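PDB 5DXI: trehalose-6-phosphate phosphatase from Candida albicans, which is a phosphatase of the HAD superfamily that binds a magnesium ion and a beryllium trifluoride ion. Local coordinates for residues L13-Y17 with D226-C230; M94-K100 with G204-E208; I120-Y124 with K158-L163; Y124-P129 with L151-Q155; P268-P273 with I281-P287. All blocks are in the same frame, centred on the assembly; numbering follows the deposited sequence.

Contact 1 of 5, residues L13-Y17 with D226-C230; sequences LLNNY and DFMLC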
# COMPACT_ATOMS: atom_id res chain seq x y z
N LEU A 13 -14.94 -11.44 -8.62
CA LEU A 13 -13.99 -11.47 -7.51
C LEU A 13 -14.45 -12.50 -6.48
O LEU A 13 -13.66 -13.33 -6.02
CB LEU A 13 -13.83 -10.08 -6.87
CG LEU A 13 -12.73 -10.00 -5.80
CD1 LEU A 13 -11.35 -10.11 -6.45
CD2 LEU A 13 -12.84 -8.73 -5.02
N LEU A 14 -15.75 -12.46 -6.18
CA LEU A 14 -16.35 -13.37 -5.22
C LEU A 14 -16.21 -14.81 -5.68
O LEU A 14 -15.85 -15.70 -4.90
CB LEU A 14 -17.83 -13.02 -5.01
CG LEU A 14 -18.66 -13.85 -4.02
CD1 LEU A 14 -18.06 -13.83 -2.62
CD2 LEU A 14 -20.10 -13.36 -3.99
N ASN A 15 -16.47 -15.05 -6.96
CA ASN A 15 -16.35 -16.40 -7.50
C ASN A 15 -14.93 -16.94 -7.44
O ASN A 15 -14.72 -18.10 -7.09
CB ASN A 15 -16.88 -16.46 -8.93
CG ASN A 15 -18.40 -16.42 -8.97
OD1 ASN A 15 -19.05 -16.88 -8.03
ND2 ASN A 15 -18.97 -15.87 -10.04
N ASN A 16 -13.96 -16.10 -7.78
CA ASN A 16 -12.57 -16.53 -7.76
C ASN A 16 -12.16 -16.80 -6.30
O ASN A 16 -11.42 -17.75 -6.02
CB ASN A 16 -11.65 -15.48 -8.39
CG ASN A 16 -10.30 -16.04 -8.83
OD1 ASN A 16 -10.12 -16.42 -9.97
ND2 ASN A 16 -9.37 -16.13 -7.90
N TYR A 17 -12.65 -15.96 -5.39
CA TYR A 17 -12.38 -16.11 -3.95
C TYR A 17 -12.85 -17.46 -3.43
O TYR A 17 -12.08 -18.21 -2.85
CB TYR A 17 -13.07 -15.00 -3.14
CG TYR A 17 -12.94 -15.16 -1.62
CD1 TYR A 17 -11.81 -14.72 -0.95
CD2 TYR A 17 -13.97 -15.72 -0.85
CE1 TYR A 17 -11.68 -14.85 0.43
CE2 TYR A 17 -13.85 -15.85 0.54
CZ TYR A 17 -12.70 -15.41 1.17
OH TYR A 17 -12.55 -15.53 2.53
N ASP A 226 -3.30 -18.54 -5.04
CA ASP A 226 -4.06 -18.68 -6.28
C ASP A 226 -5.14 -17.61 -6.35
O ASP A 226 -5.96 -17.58 -7.27
CB ASP A 226 -4.67 -20.08 -6.38
CG ASP A 226 -5.53 -20.44 -5.18
OD1 ASP A 226 -5.51 -19.68 -4.18
OD2 ASP A 226 -6.22 -21.48 -5.23
N PHE A 227 -5.12 -16.72 -5.36
CA PHE A 227 -6.02 -15.58 -5.27
C PHE A 227 -5.28 -14.45 -4.57
O PHE A 227 -4.87 -14.59 -3.42
CB PHE A 227 -7.30 -15.93 -4.51
CG PHE A 227 -8.28 -14.80 -4.37
CD1 PHE A 227 -9.31 -14.64 -5.27
CD2 PHE A 227 -8.17 -13.89 -3.33
CE1 PHE A 227 -10.22 -13.60 -5.15
CE2 PHE A 227 -9.07 -12.85 -3.19
CZ PHE A 227 -10.10 -12.70 -4.10
N MET A 228 -5.10 -13.34 -5.27
CA MET A 228 -4.43 -12.18 -4.70
C MET A 228 -5.27 -10.93 -4.91
O MET A 228 -5.55 -10.55 -6.05
CB MET A 228 -3.02 -12.00 -5.31
CG MET A 228 -2.01 -13.08 -4.91
SD MET A 228 -1.10 -13.77 -6.31
CE MET A 228 -2.39 -14.79 -7.05
N LEU A 229 -5.68 -10.30 -3.82
CA LEU A 229 -6.45 -9.06 -3.93
C LEU A 229 -5.65 -7.93 -3.30
O LEU A 229 -5.28 -7.98 -2.12
CB LEU A 229 -7.82 -9.18 -3.26
CG LEU A 229 -8.62 -7.89 -3.14
CD1 LEU A 229 -8.91 -7.30 -4.53
CD2 LEU A 229 -9.93 -8.11 -2.36
N CYS A 230 -5.37 -6.92 -4.11
CA CYS A 230 -4.51 -5.83 -3.68
C CYS A 230 -5.20 -4.50 -3.91
O CYS A 230 -5.63 -4.20 -5.03
CB CYS A 230 -3.18 -5.88 -4.44
SG CYS A 230 -2.01 -4.54 -4.12

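Contact 2 of 5, residues M94-K100 with G204-E208; sequences MKDIGSK and GAKQE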
# COMPACT_ATOMS: atom_id res chain seq x y z
N MET A 94 8.82 -5.09 7.85
CA MET A 94 7.84 -6.17 7.73
C MET A 94 7.66 -6.88 9.06
O MET A 94 8.63 -7.07 9.79
CB MET A 94 8.26 -7.22 6.70
CG MET A 94 8.12 -6.83 5.28
SD MET A 94 8.61 -8.19 4.19
CE MET A 94 7.18 -9.27 4.25
N LYS A 95 6.44 -7.32 9.36
CA LYS A 95 6.27 -8.17 10.53
C LYS A 95 5.26 -9.28 10.24
O LYS A 95 4.07 -9.03 10.03
CB LYS A 95 5.85 -7.36 11.77
CG LYS A 95 5.87 -8.22 13.05
CD LYS A 95 5.53 -7.45 14.32
CE LYS A 95 4.05 -7.17 14.41
NZ LYS A 95 3.59 -6.99 15.82
N ASP A 96 5.76 -10.51 10.22
CA ASP A 96 4.93 -11.70 10.01
C ASP A 96 3.85 -11.83 11.07
O ASP A 96 4.00 -11.35 12.20
CB ASP A 96 5.79 -12.96 10.00
CG ASP A 96 6.43 -13.22 8.65
OD1 ASP A 96 5.67 -13.47 7.69
OD2 ASP A 96 7.68 -13.19 8.54
N ILE A 97 2.78 -12.52 10.70
CA ILE A 97 1.64 -12.71 11.59
C ILE A 97 2.03 -13.42 12.89
O ILE A 97 1.59 -13.04 13.98
CB ILE A 97 0.53 -13.50 10.87
CG1 ILE A 97 0.01 -12.66 9.69
CG2 ILE A 97 -0.61 -13.81 11.83
CD1 ILE A 97 -1.09 -13.32 8.85
N GLY A 98 2.90 -14.41 12.79
CA GLY A 98 3.36 -15.06 14.00
C GLY A 98 4.42 -14.27 14.77
O GLY A 98 4.43 -14.27 16.00
N SER A 99 5.28 -13.58 14.04
CA SER A 99 6.47 -12.94 14.62
C SER A 99 6.25 -11.87 15.69
O SER A 99 5.19 -11.25 15.80
CB SER A 99 7.31 -12.33 13.51
OG SER A 99 8.01 -13.35 12.82
N LYS A 100 7.32 -11.68 16.47
CA LYS A 100 7.32 -10.87 17.67
C LYS A 100 8.07 -9.57 17.41
O LYS A 100 7.79 -8.55 18.01
CB LYS A 100 8.03 -11.67 18.79
CG LYS A 100 7.69 -13.18 18.82
CD LYS A 100 8.53 -13.94 17.75
CE LYS A 100 8.36 -15.45 17.77
NZ LYS A 100 9.43 -16.12 16.97
N GLY A 204 1.22 -19.87 3.77
CA GLY A 204 1.57 -18.50 4.06
C GLY A 204 2.64 -18.61 5.16
O GLY A 204 2.39 -18.42 6.35
N ALA A 205 3.85 -18.97 4.73
CA ALA A 205 5.01 -19.17 5.58
C ALA A 205 5.67 -17.85 5.96
O ALA A 205 5.50 -16.84 5.27
CB ALA A 205 6.02 -20.07 4.89
N LYS A 206 6.40 -17.84 7.07
CA LYS A 206 7.10 -16.64 7.49
C LYS A 206 8.21 -16.29 6.51
O LYS A 206 8.63 -17.12 5.70
CB LYS A 206 7.67 -16.82 8.90
CG LYS A 206 6.62 -16.92 9.99
CD LYS A 206 7.25 -16.95 11.37
CE LYS A 206 6.20 -17.02 12.47
NZ LYS A 206 6.67 -16.41 13.75
N GLN A 207 8.73 -15.07 6.62
CA GLN A 207 9.86 -14.63 5.80
C GLN A 207 11.20 -15.25 6.22
O GLN A 207 11.40 -15.57 7.39
CB GLN A 207 9.98 -13.10 5.85
CG GLN A 207 8.80 -12.37 5.22
CD GLN A 207 8.72 -12.60 3.73
OE1 GLN A 207 9.61 -12.20 2.99
NE2 GLN A 207 7.67 -13.27 3.28
N GLU A 208 12.10 -15.40 5.25
CA GLU A 208 13.48 -15.82 5.50
C GLU A 208 14.19 -14.83 6.41
O GLU A 208 14.94 -15.22 7.30
CB GLU A 208 14.25 -15.96 4.19
CG GLU A 208 14.10 -17.31 3.49
CD GLU A 208 14.12 -17.21 1.97
OE1 GLU A 208 15.22 -17.27 1.37
OE2 GLU A 208 13.03 -17.08 1.37
O HOH W 1 5.86 -13.91 4.92

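Contact 3 of 5, residues I120-Y124 with K158-L163; sequences IFKYY and KCMKEL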
# COMPACT_ATOMS: atom_id res chain seq x y z
N ILE A 120 15.47 20.65 3.92
CA ILE A 120 14.72 21.17 2.79
C ILE A 120 13.23 21.31 3.18
O ILE A 120 12.59 22.31 2.86
CB ILE A 120 14.89 20.28 1.55
CG1 ILE A 120 16.34 20.38 1.06
CG2 ILE A 120 13.91 20.67 0.45
CD1 ILE A 120 16.72 19.37 -0.01
N PHE A 121 12.71 20.32 3.90
CA PHE A 121 11.33 20.33 4.37
C PHE A 121 11.09 21.49 5.34
O PHE A 121 10.02 22.10 5.35
CB PHE A 121 10.95 19.00 5.03
CG PHE A 121 10.55 17.91 4.06
CD1 PHE A 121 10.26 18.21 2.73
CD2 PHE A 121 10.48 16.58 4.47
CE1 PHE A 121 9.90 17.21 1.83
CE2 PHE A 121 10.12 15.56 3.57
CZ PHE A 121 9.83 15.88 2.26
N LYS A 122 12.08 21.78 6.18
CA LYS A 122 11.94 22.88 7.14
C LYS A 122 11.77 24.23 6.42
O LYS A 122 10.98 25.07 6.84
CB LYS A 122 13.14 22.93 8.09
CG LYS A 122 13.06 21.91 9.21
CD LYS A 122 14.30 21.96 10.09
CE LYS A 122 14.11 21.14 11.35
NZ LYS A 122 15.41 20.89 12.04
N TYR A 123 12.51 24.41 5.33
CA TYR A 123 12.39 25.61 4.51
C TYR A 123 10.99 25.78 3.92
O TYR A 123 10.41 26.86 3.97
CB TYR A 123 13.43 25.60 3.39
CG TYR A 123 13.29 26.72 2.38
CD1 TYR A 123 13.87 27.96 2.60
CD2 TYR A 123 12.61 26.51 1.18
CE1 TYR A 123 13.75 28.98 1.67
CE2 TYR A 123 12.49 27.53 0.24
CZ TYR A 123 13.06 28.76 0.49
OH TYR A 123 12.94 29.76 -0.44
N TYR A 124 10.45 24.71 3.35
CA TYR A 124 9.15 24.80 2.71
C TYR A 124 8.03 24.81 3.74
O TYR A 124 6.95 25.34 3.47
CB TYR A 124 8.96 23.68 1.69
CG TYR A 124 9.77 23.91 0.44
CD1 TYR A 124 9.29 24.73 -0.58
CD2 TYR A 124 11.03 23.34 0.29
CE1 TYR A 124 10.03 24.96 -1.72
CE2 TYR A 124 11.78 23.57 -0.85
CZ TYR A 124 11.28 24.38 -1.85
OH TYR A 124 12.02 24.60 -2.98
N LYS A 158 7.65 22.98 -6.07
CA LYS A 158 9.03 23.44 -6.16
C LYS A 158 9.88 22.78 -5.07
O LYS A 158 11.11 22.76 -5.17
CB LYS A 158 9.09 24.97 -6.08
CG LYS A 158 8.23 25.62 -7.19
CD LYS A 158 9.09 26.07 -8.39
CE LYS A 158 8.59 25.47 -9.71
NZ LYS A 158 7.10 25.50 -9.87
N CYS A 159 9.23 22.25 -4.05
CA CYS A 159 9.93 21.38 -3.12
C CYS A 159 10.30 20.09 -3.85
O CYS A 159 11.42 19.61 -3.72
CB CYS A 159 9.08 21.09 -1.88
SG CYS A 159 9.94 20.04 -0.66
N MET A 160 9.36 19.56 -4.63
CA MET A 160 9.56 18.35 -5.41
C MET A 160 10.74 18.50 -6.36
O MET A 160 11.58 17.61 -6.47
CB MET A 160 8.30 18.04 -6.23
CG MET A 160 7.14 17.46 -5.44
SD MET A 160 7.45 15.77 -4.92
CE MET A 160 7.83 15.01 -6.52
N LYS A 161 10.76 19.63 -7.05
CA LYS A 161 11.83 19.97 -7.98
C LYS A 161 13.19 20.01 -7.30
O LYS A 161 14.16 19.43 -7.80
CB LYS A 161 11.52 21.33 -8.64
CG LYS A 161 12.56 21.83 -9.63
CD LYS A 161 12.70 20.90 -10.83
CE LYS A 161 13.59 21.51 -11.90
NZ LYS A 161 13.91 20.53 -12.98
N GLU A 162 13.25 20.68 -6.16
CA GLU A 162 14.52 20.88 -5.46
C GLU A 162 15.08 19.58 -4.91
O GLU A 162 16.29 19.34 -5.00
CB GLU A 162 14.35 21.88 -4.32
CG GLU A 162 15.56 21.96 -3.41
CD GLU A 162 15.52 23.13 -2.46
OE1 GLU A 162 14.60 23.97 -2.58
OE2 GLU A 162 16.40 23.20 -1.57
N LEU A 163 14.22 18.75 -4.32
CA LEU A 163 14.65 17.46 -3.80
C LEU A 163 15.21 16.61 -4.93
O LEU A 163 16.26 15.99 -4.79
CB LEU A 163 13.49 16.73 -3.13
CG LEU A 163 13.04 17.30 -1.78
CD1 LEU A 163 11.70 16.73 -1.37
CD2 LEU A 163 14.10 16.97 -0.73

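Contact 4 of 5, residues Y124-P129 with L151-Q155; sequences YTEKTP and LGNFQ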
# COMPACT_ATOMS: atom_id res chain seq x y z
N TYR A 124 10.45 24.71 3.35
CA TYR A 124 9.15 24.80 2.71
C TYR A 124 8.03 24.81 3.74
O TYR A 124 6.95 25.34 3.47
CB TYR A 124 8.96 23.68 1.69
CG TYR A 124 9.77 23.91 0.44
CD1 TYR A 124 9.29 24.73 -0.58
CD2 TYR A 124 11.03 23.34 0.29
CE1 TYR A 124 10.03 24.96 -1.72
CE2 TYR A 124 11.78 23.57 -0.85
CZ TYR A 124 11.28 24.38 -1.85
OH TYR A 124 12.02 24.60 -2.98
N THR A 125 8.27 24.23 4.91
CA THR A 125 7.31 24.29 6.00
C THR A 125 7.15 25.74 6.46
O THR A 125 6.04 26.23 6.68
CB THR A 125 7.73 23.42 7.21
OG1 THR A 125 7.69 22.03 6.85
CG2 THR A 125 6.79 23.64 8.38
N GLU A 126 8.28 26.43 6.59
CA GLU A 126 8.30 27.81 7.04
C GLU A 126 7.62 28.72 6.01
O GLU A 126 7.05 29.75 6.37
CB GLU A 126 9.74 28.27 7.30
CG GLU A 126 10.07 29.72 6.94
CD GLU A 126 9.48 30.72 7.93
OE1 GLU A 126 9.36 30.39 9.13
OE2 GLU A 126 9.15 31.84 7.48
N LYS A 127 7.61 28.32 4.75
CA LYS A 127 6.97 29.15 3.75
C LYS A 127 5.52 28.63 3.51
O LYS A 127 4.78 29.14 2.67
CB LYS A 127 7.84 29.20 2.48
CG LYS A 127 7.13 29.57 1.21
CD LYS A 127 7.93 30.38 0.18
CE LYS A 127 7.03 31.44 -0.50
NZ LYS A 127 7.65 32.23 -1.63
N THR A 128 5.09 27.64 4.30
CA THR A 128 3.76 27.08 4.09
C THR A 128 3.02 26.84 5.39
O THR A 128 3.12 25.77 5.99
CB THR A 128 3.82 25.75 3.30
OG1 THR A 128 4.64 25.90 2.13
CG2 THR A 128 2.43 25.32 2.86
N PRO A 129 2.27 27.86 5.84
CA PRO A 129 1.49 27.76 7.08
C PRO A 129 0.48 26.62 7.03
O PRO A 129 -0.19 26.45 6.02
CB PRO A 129 0.80 29.13 7.17
CG PRO A 129 1.64 30.04 6.35
CD PRO A 129 2.17 29.19 5.22
N LEU A 151 -1.17 27.82 -2.34
CA LEU A 151 0.20 28.01 -1.89
C LEU A 151 0.85 26.65 -1.62
O LEU A 151 1.97 26.40 -2.08
CB LEU A 151 0.25 28.90 -0.65
CG LEU A 151 1.65 29.16 -0.08
CD1 LEU A 151 2.49 29.94 -1.09
CD2 LEU A 151 1.54 29.91 1.23
N GLY A 152 0.14 25.79 -0.91
CA GLY A 152 0.61 24.44 -0.64
C GLY A 152 1.03 23.71 -1.90
O GLY A 152 2.16 23.24 -2.01
N ASN A 153 0.13 23.65 -2.88
CA ASN A 153 0.44 22.99 -4.15
C ASN A 153 1.60 23.66 -4.89
O ASN A 153 2.42 22.98 -5.52
CB ASN A 153 -0.79 22.94 -5.04
CG ASN A 153 -1.78 21.88 -4.60
OD1 ASN A 153 -1.58 20.69 -4.85
ND2 ASN A 153 -2.84 22.30 -3.92
N PHE A 154 1.67 24.98 -4.80
CA PHE A 154 2.76 25.73 -5.40
C PHE A 154 4.08 25.40 -4.72
O PHE A 154 5.07 25.08 -5.38
CB PHE A 154 2.49 27.24 -5.32
CG PHE A 154 3.60 28.08 -5.89
CD1 PHE A 154 3.81 28.15 -7.26
CD2 PHE A 154 4.42 28.83 -5.05
CE1 PHE A 154 4.83 28.93 -7.78
CE2 PHE A 154 5.44 29.61 -5.56
CZ PHE A 154 5.65 29.66 -6.93
N GLN A 155 4.09 25.50 -3.39
CA GLN A 155 5.29 25.19 -2.61
C GLN A 155 5.69 23.72 -2.77
O GLN A 155 6.89 23.40 -2.80
CB GLN A 155 5.08 25.51 -1.14
CG GLN A 155 4.87 26.99 -0.88
CD GLN A 155 6.01 27.83 -1.42
OE1 GLN A 155 5.78 28.91 -1.96
NE2 GLN A 155 7.24 27.34 -1.28

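Contact 5 of 5, residues P268-P273 with I281-P287; sequences PVAVGP and IAHLNEP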
# COMPACT_ATOMS: atom_id res chain seq x y z
N PRO A 268 -5.13 -6.51 -8.92
CA PRO A 268 -4.70 -5.19 -8.43
C PRO A 268 -5.79 -4.16 -8.69
O PRO A 268 -6.18 -3.94 -9.85
CB PRO A 268 -3.44 -4.90 -9.23
CG PRO A 268 -3.58 -5.72 -10.49
CD PRO A 268 -4.52 -6.86 -10.21
N VAL A 269 -6.25 -3.51 -7.63
CA VAL A 269 -7.43 -2.66 -7.71
C VAL A 269 -7.15 -1.29 -7.10
O VAL A 269 -6.79 -1.19 -5.93
CB VAL A 269 -8.62 -3.31 -6.98
CG1 VAL A 269 -9.87 -2.46 -7.15
CG2 VAL A 269 -8.86 -4.73 -7.49
N ALA A 270 -7.31 -0.24 -7.90
CA ALA A 270 -7.10 1.11 -7.38
C ALA A 270 -8.33 1.63 -6.64
O ALA A 270 -9.46 1.31 -6.99
CB ALA A 270 -6.74 2.08 -8.52
N VAL A 271 -8.08 2.41 -5.60
CA VAL A 271 -9.16 3.12 -4.93
C VAL A 271 -9.13 4.56 -5.40
O VAL A 271 -8.17 5.29 -5.14
CB VAL A 271 -9.07 3.03 -3.40
CG1 VAL A 271 -10.25 3.73 -2.79
CG2 VAL A 271 -9.02 1.57 -2.97
N GLY A 272 -10.19 4.96 -6.10
CA GLY A 272 -10.27 6.28 -6.68
C GLY A 272 -11.30 6.32 -7.80
O GLY A 272 -11.96 5.32 -8.08
N PRO A 273 -11.46 7.47 -8.44
CA PRO A 273 -12.50 7.60 -9.46
C PRO A 273 -12.14 6.84 -10.75
O PRO A 273 -10.99 6.42 -10.93
CB PRO A 273 -12.58 9.10 -9.68
CG PRO A 273 -11.24 9.63 -9.28
CD PRO A 273 -10.74 8.74 -8.19
N ILE A 281 -6.08 -3.04 -12.57
CA ILE A 281 -6.96 -3.59 -13.60
C ILE A 281 -8.38 -3.06 -13.48
O ILE A 281 -9.17 -3.14 -14.42
CB ILE A 281 -6.98 -5.13 -13.53
CG1 ILE A 281 -7.59 -5.73 -14.80
CG2 ILE A 281 -7.71 -5.60 -12.28
CD1 ILE A 281 -7.53 -7.24 -14.85
N ALA A 282 -8.69 -2.49 -12.32
CA ALA A 282 -10.02 -1.97 -12.03
C ALA A 282 -9.97 -0.98 -10.86
O ALA A 282 -8.96 -0.90 -10.14
CB ALA A 282 -10.98 -3.12 -11.72
N HIS A 283 -11.06 -0.26 -10.64
CA HIS A 283 -11.11 0.65 -9.50
C HIS A 283 -12.35 0.48 -8.64
O HIS A 283 -13.36 -0.08 -9.07
CB HIS A 283 -11.04 2.09 -9.97
CG HIS A 283 -12.31 2.54 -10.62
ND1 HIS A 283 -12.60 2.26 -11.93
CD2 HIS A 283 -13.42 3.13 -10.10
CE1 HIS A 283 -13.82 2.71 -12.22
NE2 HIS A 283 -14.33 3.24 -11.12
N LEU A 284 -12.25 0.99 -7.40
CA LEU A 284 -13.38 1.20 -6.50
C LEU A 284 -13.27 2.65 -6.07
O LEU A 284 -12.16 3.13 -5.81
CB LEU A 284 -13.34 0.29 -5.28
CG LEU A 284 -13.61 -1.20 -5.49
CD1 LEU A 284 -13.27 -2.00 -4.24
CD2 LEU A 284 -15.06 -1.43 -5.92
N ASN A 285 -14.39 3.35 -6.00
CA ASN A 285 -14.37 4.79 -5.81
C ASN A 285 -13.76 5.20 -4.47
O ASN A 285 -12.97 6.14 -4.41
CB ASN A 285 -15.79 5.37 -5.92
CG ASN A 285 -16.29 5.38 -7.33
OD1 ASN A 285 -15.51 5.33 -8.29
ND2 ASN A 285 -17.61 5.43 -7.49
N GLU A 286 -14.12 4.50 -3.41
CA GLU A 286 -13.77 4.94 -2.04
C GLU A 286 -13.63 3.81 -1.07
O GLU A 286 -14.08 2.71 -1.36
CB GLU A 286 -14.85 5.89 -1.51
CG GLU A 286 -14.78 7.26 -2.08
CD GLU A 286 -16.15 7.85 -2.21
OE1 GLU A 286 -17.14 7.09 -2.11
OE2 GLU A 286 -16.24 9.08 -2.42
N PRO A 287 -13.06 4.08 0.13
CA PRO A 287 -13.00 3.03 1.15
C PRO A 287 -14.37 2.37 1.42
O PRO A 287 -14.43 1.16 1.67
CB PRO A 287 -12.49 3.78 2.39
CG PRO A 287 -11.59 4.83 1.81
CD PRO A 287 -12.30 5.28 0.54

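Contact 1 of 5, residues L13-Y17 with D226-C230
Phe227 gives the largest share of this interface, 109 of 282 Å², and its t chi1 (180°) sends the ring straight from the strand toward the helix. Tyr17, also t at chi1 (175°), meets it in a T-shaped, edge-to-face pair: the Tyr17 edge points at the Phe227 face, with centroids 5.6 Å apart and planes at 77°. Tyr17 CB lies 3.8 Å from Phe227 CE1. The rim of the Phe227 ring is occupied by the helix as well, since Leu13 O is 3.6 Å from Phe227 CE1 while still accepting the helical bond from Tyr17 N at 2.9 Å. The t,p rotamer of Leu13 matters because its CA-to-CB bond runs sideways: the bend at chi2 carries the tip inward, setting CD1 3.7 Å from Phe227 CZ and CD2 4.0 Å from Leu229 CD2. Strand 227-232 is an inner strand of the parallel part of the Rossmann-like HAD core sheet, between 23-27 and 266-271, and helix 10-19 packs on one face of it; the local axes of 13-17 and 227-230 are 9.5 Å apart at 139°. Met228 points to the other face, touching Trp251 of helix 235-253. Asn16, t at chi1, brings ND2 to 3.0 Å from Phe227 CD1 at the ring edge without a hydrogen bond across the contact. The Tyr17 hydroxyl is hydrogen-bonded to Asn62, and the Asp226 carboxylate takes the backbone NH groups of Gln21 and Arg22.

Contact 2 of 5, residues M94-K100 with G204-E208
Both carboxylate oxygens of Asp96 are satisfied, one by the facing loop and one by a water. OD2 of Asp96 accepts a nearly linear hydrogen bond from Gln207 N (2.9 Å, 176° at the hydrogen), while OD1 of Asp96 accepts one from a water at 2.8 Å. That water gives its second proton to Ala205 O at 3.0 Å and accepts from Gln207 NE2 at 2.5 Å, so one solvent molecule ties three residues together. Gln207 NE2 is also hydrogen-bonded to Arg197 O, and Lys206 O is met by His201 NE2. These bonds join the turn after strand 93-95, near the antiparallel border of the HAD core sheet, to the irregular chain that follows helix 191-199. Beneath the polar network Met94 CE rests 3.6 Å from Gln207 CG, and the same methionine packs against Ile194 and Leu198 of that helix. The exposed side is far less well matched. Lys206 extends along the turn until its NZ offers a weak hydrogen bond to Ser99 OG at 3.5 Å; Ser99 N, 3.2 Å from the same NZ, is another donor and makes no bond with it. Lys100 NZ adds a like charge 4.3 Å from Lys206 NZ. Gly98 lies under this lysine, where an ideal CB would sit 2.6 Å from Lys206 CE, a clash with the lysine as placed here.

Contact 3 of 5, residues I120-Y124 with K158-L163
A cysteine wedged beside two aromatic rings is the striking feature here. Cys159 CB sits 3.6 Å from the centroid of the Tyr124 ring and only 7° off its normal, a CH-pi contact over the face. The sulfur reaches further: SG of Cys159 is 4.2 Å from the Tyr124 centroid in an oblique position and 5.0 Å from the Phe121 centroid, where it lies at the ring edge. Helices 113-126 and 149-165 run almost antiparallel, with local axes at 158° and 10.7 Å apart, and the CA register pairs Tyr124 with Cys159 at 6.8 Å and Ile120 with Leu163 at 7.6 Å. The second pair closes through Ile120 CD1 and Leu163 CD2 at 3.6 Å, while Phe121 CE1 touches Leu163 CD1 at 3.7 Å. Both helices back the four-stranded antiparallel sheet of the alpha/beta cap, the module that accompanies the HAD core in this family; Phe121, Cys159 and Leu163 all reach Ile182 on that sheet, and Phe121 also meets Trp142. Toward solvent the character changes, for Tyr124 OH donates to Glu162 OE1 at 2.7 Å. Across these segments this is the sole hydrogen bond, so the helix pair is joined mainly by apolar and sulfur-aromatic contacts, with the tyrosine supplying a ring face to the interior and a proton to a carboxylate at the margin.

Contact 4 of 5, residues Y124-P129 with L151-Q155
Gln155 folds over the end of helix 113-126, fitting among Tyr124, Lys127 and Thr128 and contributing 102 Å² of the 311 Å² buried. This is the terminal part of the antiparallel helix pair in the alpha/beta cap, where one helix ends while the other, 149-165, is starting. Two m torsions (chi1 -64°, chi2 -56°) curl the glutamine so that NE2 lies 3.4 Å from Tyr124 CD1, near the plane of the ring, and CG lies 3.2 Å from Thr128 OG1. Neither approach is a hydrogen bond, and Gln155 OE1, 3.2 Å from Lys127 CE, is buried with no polar partner in the model. The polar work is done within the helix end instead. Lys127 is the first residue to leave helical geometry, Thr128 N then bonds to Thr125 O at 2.9 Å, and Thr128 OG1 donates to Tyr124 O at 2.7 Å. The Tyr124 hydroxyl turns to Glu162. Where the backbones of the two segments approach at Thr128 and Gly152 (CA atoms 6.3 Å apart), Thr128 CG2 lies 4.0 Å from Gly152 CA. Leu151 finishes the contact, its CD2 resting 3.6 Å from Lys127 O and 4.1 Å from Pro129 CD.

Contact 5 of 5, residues P268-P273 with I281-P287
Four backbone hydrogen bonds join the segments as parallel strands. Ile281 N donates to Pro268 O at 2.9 Å, Ala270 N to Ala282 O at 2.9 Å, Leu284 N to Ala270 O at 2.8 Å, and Gly272 N to Leu284 O at 2.7 Å. Ala270 thus uses both its NH and its carbonyl across the interface, bridging to His283 with CA atoms 4.6 Å apart. CA-H...O contacts fill in between, as from His283 CA to Ala270 O and from Val271 CA to Leu284 O, each 3.1 Å. The short axes cross at -40°, a marked twist. Gly272 takes phi/psi of 160/-179°, and an ideal CB on it would come within 2.9 Å of Pro273 CD. Beyond the backbone, His283 CD2 is 3.3 Å from Gly272 O, while His283 ND1 is hydrogen-bonded to Thr5. On the face bearing Val269, Val271 and Leu284, Val269 CG1 packs 4.3 Å from Leu284 CG, and Val271 CG1 lies 4.2 Å from Pro287 CD. Strand 282-284 follows 266-271 through a short loop without a helix and extends the HAD core sheet, its far edge meeting the backbone of Pro6 and Leu8. Helix 287-298 covers the Val271 and Leu284 side, helix 235-253 packs on Pro268 and Ala270, and on the inner edge Val269 and Val271 pair with strand 227-232.

Overall arrangement
Contacts 1, 2 and 5 all reach the core sheet, whereas contacts 3 and 4 lie in the cap, their centres about 41 and 43 Å from that of contact 1. Contacts 1 and 5 are buried and adjoin directly, Cys230 O lying 2.8 Å from Val269 N, yet they differ in kind: apolar and aromatic side chains in the first, backbone hydrogen bonds in the second. Contact 2 belongs to the surface and relies on a carboxylate bonded to a backbone NH and a water, with only a weak lysine bond beside them. Contacts 3 and 4 are partly buried and share Tyr124 and the same two helices; the former has a hydrogen bond between its segments, the latter none.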